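PDB 5E3E: CdiI immunity protein from Yersinia kristensenii ATCC 33638, which binds the CdiA-CT toxin, a bacterial member of the RNase A superfamily, and probably neutralises it to protect the producing cell from contact-dependent growth inhibition. Local coordinates for residues L14-Q20 against K72-Y77; L33-K37 against H92-N98. All coordinates share one frame; numbering follows the deposited sequence.

Interaction 1 (L14-Q20 against K72-Y77)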
loop_
_atom_site.group_PDB
_atom_site.type_symbol
_atom_site.label_atom_id
_atom_site.label_comp_id
_atom_site.label_asym_id
_atom_site.label_seq_id
_atom_site.Cartn_x
_atom_site.Cartn_y
_atom_site.Cartn_z
ATOM N N LEU A 14 4.014 4.392 -0.536
ATOM C CA LEU A 14 2.593 4.594 -0.399
ATOM C C LEU A 14 1.805 3.286 -0.459
ATOM O O LEU A 14 0.735 3.202 0.143
ATOM C CB LEU A 14 2.082 5.602 -1.440
ATOM C CG LEU A 14 2.615 7.031 -1.270
ATOM C CD1 LEU A 14 2.051 8.006 -2.293
ATOM C CD2 LEU A 14 2.442 7.566 0.132
ATOM N N ARG A 15 2.368 2.273 -1.101
ATOM C CA ARG A 15 1.703 0.990 -1.220
ATOM C C ARG A 15 2.178 -0.051 -0.244
ATOM O O ARG A 15 1.365 -0.874 0.179
ATOM C CB ARG A 15 1.778 0.442 -2.622
ATOM C CG ARG A 15 1.154 1.348 -3.636
ATOM C CD ARG A 15 1.268 0.753 -5.017
ATOM N NE ARG A 15 0.712 1.618 -6.066
ATOM C CZ ARG A 15 0.606 1.264 -7.354
ATOM N NH1 ARG A 15 1.016 0.068 -7.791
ATOM N NH2 ARG A 15 0.124 2.125 -8.233
ATOM N N CYS A 16 3.455 -0.059 0.117
ATOM C CA CYS A 16 3.965 -1.089 0.999
ATOM C C CYS A 16 3.943 -0.619 2.448
ATOM O O CYS A 16 3.776 -1.453 3.353
ATOM C CB CYS A 16 5.361 -1.552 0.612
ATOM S SG CYS A 16 5.392 -2.533 -0.904
ATOM N N TYR A 17 4.234 0.667 2.690
ATOM C CA TYR A 17 4.229 1.179 4.039
ATOM C C TYR A 17 2.851 1.710 4.372
ATOM O O TYR A 17 2.285 1.272 5.374
ATOM C CB TYR A 17 5.328 2.238 4.274
ATOM C CG TYR A 17 6.669 1.573 4.512
ATOM C CD1 TYR A 17 7.456 1.134 3.460
ATOM C CD2 TYR A 17 7.114 1.332 5.835
ATOM C CE1 TYR A 17 8.648 0.478 3.698
ATOM C CE2 TYR A 17 8.313 0.721 6.079
ATOM C CZ TYR A 17 9.080 0.293 5.015
ATOM O OH TYR A 17 10.271 -0.349 5.270
ATOM N N PHE A 18 2.323 2.636 3.573
ATOM C CA PHE A 18 0.949 3.110 3.803
ATOM C C PHE A 18 -0.100 2.172 3.251
ATOM O O PHE A 18 -1.061 2.588 2.623
ATOM C CB PHE A 18 0.753 4.554 3.368
ATOM C CG PHE A 18 1.490 5.538 4.224
ATOM C CD1 PHE A 18 1.020 5.863 5.472
ATOM C CD2 PHE A 18 2.690 6.089 3.806
ATOM C CE1 PHE A 18 1.701 6.769 6.273
ATOM C CE2 PHE A 18 3.380 7.011 4.610
ATOM C CZ PHE A 18 2.876 7.329 5.847
ATOM N N ASN A 19 0.090 0.872 3.510
ATOM C CA ASN A 19 -0.899 -0.137 3.187
ATOM C C ASN A 19 -2.110 -0.015 4.141
ATOM O O ASN A 19 -2.082 0.739 5.093
ATOM C CB ASN A 19 -0.287 -1.544 3.180
ATOM C CG ASN A 19 0.125 -2.007 4.549
ATOM O OD1 ASN A 19 -0.710 -2.190 5.422
ATOM N ND2 ASN A 19 1.429 -2.197 4.758
ATOM N N GLN A 20 -3.203 -0.730 3.853
ATOM C CA GLN A 20 -4.408 -0.594 4.670
ATOM C C GLN A 20 -4.197 -0.951 6.141
ATOM O O GLN A 20 -4.987 -0.542 7.003
ATOM C CB GLN A 20 -5.535 -1.479 4.123
ATOM C CG GLN A 20 -6.115 -0.956 2.831
ATOM C CD GLN A 20 -7.275 -1.798 2.317
ATOM O OE1 GLN A 20 -8.052 -2.377 3.087
ATOM N NE2 GLN A 20 -7.410 -1.853 1.004
ATOM N N LYS A 72 -3.828 7.169 -7.871
ATOM C CA LYS A 72 -2.891 6.636 -8.858
ATOM C C LYS A 72 -1.745 5.917 -8.168
ATOM O O LYS A 72 -1.528 4.733 -8.403
ATOM C CB LYS A 72 -2.393 7.749 -9.777
ATOM C CG LYS A 72 -3.535 8.444 -10.498
ATOM C CD LYS A 72 -3.081 9.454 -11.538
ATOM C CE LYS A 72 -4.251 9.965 -12.354
ATOM N NZ LYS A 72 -4.040 11.376 -12.786
ATOM N N LEU A 73 -1.061 6.605 -7.269
ATOM C CA LEU A 73 -0.031 5.928 -6.433
ATOM C C LEU A 73 -0.645 5.029 -5.339
ATOM O O LEU A 73 0.015 4.156 -4.814
ATOM C CB LEU A 73 0.932 6.952 -5.832
ATOM C CG LEU A 73 1.705 7.816 -6.831
ATOM C CD1 LEU A 73 2.516 8.876 -6.125
ATOM C CD2 LEU A 73 2.659 7.004 -7.691
ATOM N N ASP A 74 -1.933 5.248 -5.046
ATOM C CA ASP A 74 -2.764 4.359 -4.244
ATOM C C ASP A 74 -2.394 4.283 -2.769
ATOM O O ASP A 74 -2.445 3.177 -2.185
ATOM C CB ASP A 74 -2.818 2.954 -4.809
ATOM C CG ASP A 74 -4.080 2.190 -4.342
ATOM O OD1 ASP A 74 -5.145 2.841 -4.114
ATOM O OD2 ASP A 74 -4.016 0.929 -4.183
ATOM N N CYS A 75 -2.063 5.432 -2.179
ATOM C CA CYS A 75 -1.868 5.554 -0.721
ATOM C C CYS A 75 -3.147 5.140 0.029
ATOM O O CYS A 75 -4.228 5.591 -0.338
ATOM C CB CYS A 75 -1.560 7.004 -0.372
ATOM S SG CYS A 75 -1.172 7.291 1.370
ATOM N N SER A 76 -3.033 4.311 1.080
ATOM C CA SER A 76 -4.247 3.913 1.882
ATOM C C SER A 76 -4.547 4.889 3.016
ATOM O O SER A 76 -5.678 4.944 3.497
ATOM C CB SER A 76 -4.076 2.518 2.506
ATOM O OG SER A 76 -3.939 1.537 1.500
ATOM N N TYR A 77 -3.561 5.682 3.437
ATOM C CA TYR A 77 -3.744 6.655 4.504
ATOM C C TYR A 77 -4.425 7.915 4.000
ATOM O O TYR A 77 -3.961 8.535 3.017
ATOM C CB TYR A 77 -2.389 6.985 5.123
ATOM C CG TYR A 77 -2.378 8.194 6.023
ATOM C CD1 TYR A 77 -3.347 8.350 7.029
ATOM C CD2 TYR A 77 -1.397 9.177 5.891
ATOM C CE1 TYR A 77 -3.331 9.458 7.876
ATOM C CE2 TYR A 77 -1.386 10.281 6.723
ATOM C CZ TYR A 77 -2.333 10.415 7.706
ATOM O OH TYR A 77 -2.274 11.535 8.548
HETATM O O HOH W 1 -1.698 1.728 -0.208
HETATM O O HOH W 2 -5.475 0.285 -0.309
#
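R15 reaches from the end of helix 8-17 to the end of helix 62-72, where its guanidinium takes up two neighbouring carbonyls side by side. NE gives a nearly straight bond to L73 O (2.9 Å, 164° at the hydrogen), and NH2 binds K72 O at 3.1 Å. Both acceptors lie at the edge of the guanidinium, close to its plane, so the pair of bonds fixes its rotation. The arm, extended from CG to NE, brings the guanidinium to the carbonyls at the end of helix 62-72, where the helix dipole would probably favour a positive charge. NH1 is left for a salt bridge with E65 of the toxin chain.

The second polar link is backbone to backbone, S76 N to F18 O at 3.0 Å. Beside it, water 1 connects L14 O, D74 O and S76 OG, while water 2 joins S76 OG to Q20 NE2; a small hydroxyl suits a place between two waters. The Q20 amide has its stronger polar partner in S29 of the toxin chain.

The apolar layer begins where L14 CD1 meets L73 CB at 3.9 Å. L14's other methyl, CD2, lies against C75 SG, which is anti to its own backbone N (chi1 -176°) and thereby reaches F18 CB as well. This sulfur sits obliquely to the F18 ring, 5.0 Å from its centroid. F18 and Y77 point the same way with planes 21° apart, but their rings are slid apart and barely overlap; F18 CD1 instead touches Y77 CB at 3.6 Å.

D74, with positive phi, leaves the helical conformation and turns its carboxylate to K26 and R92 of the toxin chain. Buried leucine, cysteine and aromatic groups thus back an inverse gamma turn centred on F18 and a helix-terminating loop, both part of the toxin-binding surface of this all-helical immunity protein.

Interaction 2 (L33-K37 against H92-N98)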
loop_
_atom_site.group_PDB
_atom_site.type_symbol
_atom_site.label_atom_id
_atom_site.label_comp_id
_atom_site.label_asym_id
_atom_site.label_seq_id
_atom_site.Cartn_x
_atom_site.Cartn_y
_atom_site.Cartn_z
ATOM N N LEU A 33 6.374 6.481 8.752
ATOM C CA LEU A 33 7.531 7.149 8.144
ATOM C C LEU A 33 8.811 6.809 8.854
ATOM O O LEU A 33 9.809 6.571 8.207
ATOM C CB LEU A 33 7.330 8.679 8.117
ATOM C CG LEU A 33 6.178 9.188 7.258
ATOM C CD1 LEU A 33 5.948 10.690 7.404
ATOM C CD2 LEU A 33 6.359 8.784 5.812
ATOM N N ALA A 34 8.789 6.703 10.183
ATOM C CA ALA A 34 9.990 6.355 10.922
ATOM C C ALA A 34 10.417 4.924 10.670
ATOM O O ALA A 34 11.608 4.649 10.621
ATOM C CB ALA A 34 9.801 6.582 12.409
ATOM N N ALA A 35 9.464 4.008 10.528
ATOM C CA ALA A 35 9.779 2.612 10.218
ATOM C C ALA A 35 10.425 2.494 8.826
ATOM O O ALA A 35 11.376 1.733 8.645
ATOM C CB ALA A 35 8.522 1.753 10.285
ATOM N N TYR A 36 9.894 3.248 7.855
ATOM C CA TYR A 36 10.488 3.301 6.532
ATOM C C TYR A 36 11.934 3.811 6.612
ATOM O O TYR A 36 12.857 3.212 6.056
ATOM C CB TYR A 36 9.629 4.187 5.661
ATOM C CG TYR A 36 10.229 4.583 4.358
ATOM C CD1 TYR A 36 9.995 3.831 3.213
ATOM C CD2 TYR A 36 10.935 5.754 4.227
ATOM C CE1 TYR A 36 10.519 4.200 1.985
ATOM C CE2 TYR A 36 11.453 6.146 2.995
ATOM C CZ TYR A 36 11.251 5.374 1.882
ATOM O OH TYR A 36 11.752 5.795 0.683
ATOM N N LYS A 37 12.123 4.893 7.321
ATOM C CA LYS A 37 13.441 5.485 7.421
ATOM C C LYS A 37 14.412 4.493 8.041
ATOM O O LYS A 37 15.565 4.386 7.575
ATOM C CB LYS A 37 13.420 6.786 8.225
ATOM C CG LYS A 37 14.824 7.410 8.307
ATOM C CD LYS A 37 14.832 8.784 8.913
ATOM C CE LYS A 37 16.276 9.240 8.977
ATOM N NZ LYS A 37 16.451 10.568 9.603
ATOM N N HIS A 92 5.818 17.630 4.646
ATOM C CA HIS A 92 5.982 16.927 5.939
ATOM C C HIS A 92 6.755 15.586 5.808
ATOM O O HIS A 92 7.665 15.294 6.624
ATOM C CB HIS A 92 4.611 16.700 6.575
ATOM C CG HIS A 92 4.651 15.845 7.794
ATOM N ND1 HIS A 92 5.115 16.295 9.010
ATOM C CD2 HIS A 92 4.303 14.558 7.975
ATOM C CE1 HIS A 92 5.024 15.322 9.903
ATOM N NE2 HIS A 92 4.495 14.268 9.309
ATOM N N ILE A 93 6.414 14.763 4.822
ATOM C CA ILE A 93 7.132 13.481 4.604
ATOM C C ILE A 93 8.606 13.802 4.387
ATOM O O ILE A 93 9.469 13.221 5.010
ATOM C CB ILE A 93 6.607 12.718 3.395
ATOM C CG1 ILE A 93 5.175 12.222 3.637
ATOM C CG2 ILE A 93 7.544 11.556 3.014
ATOM C CD1 ILE A 93 4.572 11.661 2.372
ATOM N N TYR A 94 8.867 14.762 3.520
ATOM C CA TYR A 94 10.228 15.148 3.169
ATOM C C TYR A 94 11.022 15.513 4.451
ATOM O O TYR A 94 12.140 15.021 4.669
ATOM C CB TYR A 94 10.173 16.321 2.181
ATOM C CG TYR A 94 11.441 16.595 1.428
ATOM C CD1 TYR A 94 12.494 17.251 2.068
ATOM C CD2 TYR A 94 11.598 16.245 0.089
ATOM C CE1 TYR A 94 13.664 17.537 1.413
ATOM C CE2 TYR A 94 12.782 16.550 -0.593
ATOM C CZ TYR A 94 13.803 17.196 0.077
ATOM O OH TYR A 94 15.034 17.530 -0.498
ATOM N N LYS A 95 10.439 16.365 5.282
ATOM C CA LYS A 95 11.070 16.818 6.516
ATOM C C LYS A 95 11.281 15.711 7.545
ATOM O O LYS A 95 12.257 15.745 8.309
ATOM C CB LYS A 95 10.234 17.935 7.143
ATOM C CG LYS A 95 10.946 18.758 8.196
ATOM C CD LYS A 95 10.100 19.938 8.687
ATOM C CE LYS A 95 9.755 20.943 7.602
ATOM N NZ LYS A 95 8.717 21.890 8.115
ATOM N N GLN A 96 10.333 14.780 7.619
ATOM C CA GLN A 96 10.452 13.610 8.503
ATOM C C GLN A 96 11.651 12.713 8.193
ATOM O O GLN A 96 12.135 11.962 9.062
ATOM C CB GLN A 96 9.151 12.796 8.508
ATOM C CG GLN A 96 7.992 13.557 9.175
ATOM C CD GLN A 96 8.184 13.795 10.669
ATOM O OE1 GLN A 96 8.282 14.929 11.112
ATOM N NE2 GLN A 96 8.214 12.751 11.437
HETATM N N MSE A 97 12.154 12.803 6.971
HETATM C CA MSE A 97 13.342 12.078 6.592
HETATM C C MSE A 97 14.620 12.650 7.151
HETATM O O MSE A 97 15.662 11.987 7.126
HETATM C CB MSE A 97 13.450 11.990 5.062
HETATM C CG MSE A 97 12.244 11.236 4.489
HETATM SE SE MSE A 97 12.169 9.335 5.053
HETATM C CE MSE A 97 10.690 9.528 6.334
ATOM N N ASN A 98 14.594 13.873 7.636
ATOM C CA ASN A 98 15.869 14.494 8.049
ATOM C C ASN A 98 16.276 14.199 9.491
ATOM O O ASN A 98 15.533 13.564 10.244
ATOM C CB ASN A 98 15.890 15.981 7.723
ATOM C CG ASN A 98 15.017 16.799 8.638
ATOM O OD1 ASN A 98 14.768 16.426 9.794
ATOM N ND2 ASN A 98 14.546 17.943 8.132
#
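H92 and L33 meet first, L33 CD1 lying 4.2 Å from H92 CD2 and oblique to the imidazole. NE2 of the histidine is bonded to D30, one turn earlier on the helix that carries L33, so the ring is tied to that helix by its polar end while its CD2 adjoins the leucine.

One residue on, I93 CG2 approaches L33 CD2 at 4.1 Å, and the two branched side chains cross at about a right angle; I93 also packs on I52 of helix 42-56.

A turn after H92, Q96 offers its aliphatic part. CG touches L33 CD1 at 3.9 Å and, on its other partner, lies over one face of the H92 ring. With CG anti to the carbonyl carbon (chi1 -68°), the glutamine sets this methylene against the leucine, and the bend at chi2 only redirects the amide.

M97, present as selenomethionine, lies between the helices. Bends at chi2 and chi3 bring CE back to L33, 3.9 Å from its CB. SE, standing in the sulfur position, comes to the edge of the Y36 ring, in its plane, at 3.9 Å from CE2. The unbranched, flexible side chain of methionine is well suited to folding into such a place. The backbone of M97 serves too: its O accepts a bond from K37 NZ at 3.0 Å, with the ammonium above the carbonyl plane.

K37 NZ makes a second, weak bond to N98 O at 3.2 Å. The lysine reaches both carbonyls through a fully extended chain, placing its positive charge beside the C-terminal end of helix 86-96.

The axes of segments 33-37 and 92-96 approach to 10.8 Å at a signed angle of -46°, an oblique helix-helix packing with a Met-aromatic contact and a lysine at a helix C-terminus, joining helices 29-39 and 86-96 of the CdiI fold.

Interactions 1 and 2 have centres 15 Å apart, yet they adjoin directly through consecutive residues at the end of helix 8-17. F18 CE2 rests on L33 CD2 at 3.7 Å, so the phenylalanine of interaction 1 extends the leucine packing of interaction 2. Y17 CE2 comes within 3.4 Å of Y36 CA, and the two tyrosine rings meet edge-to-face. W89, on the same helix as 92-98, also packs on L14, F18 and C75. Their roles differ: 14-20 and 72-77 meet the toxin chain, whereas no other protein chain of the assembly touches 33-37 or 92-98. Interaction 2 thus joins two helices of the immunity protein away from direct contact with the toxin chain.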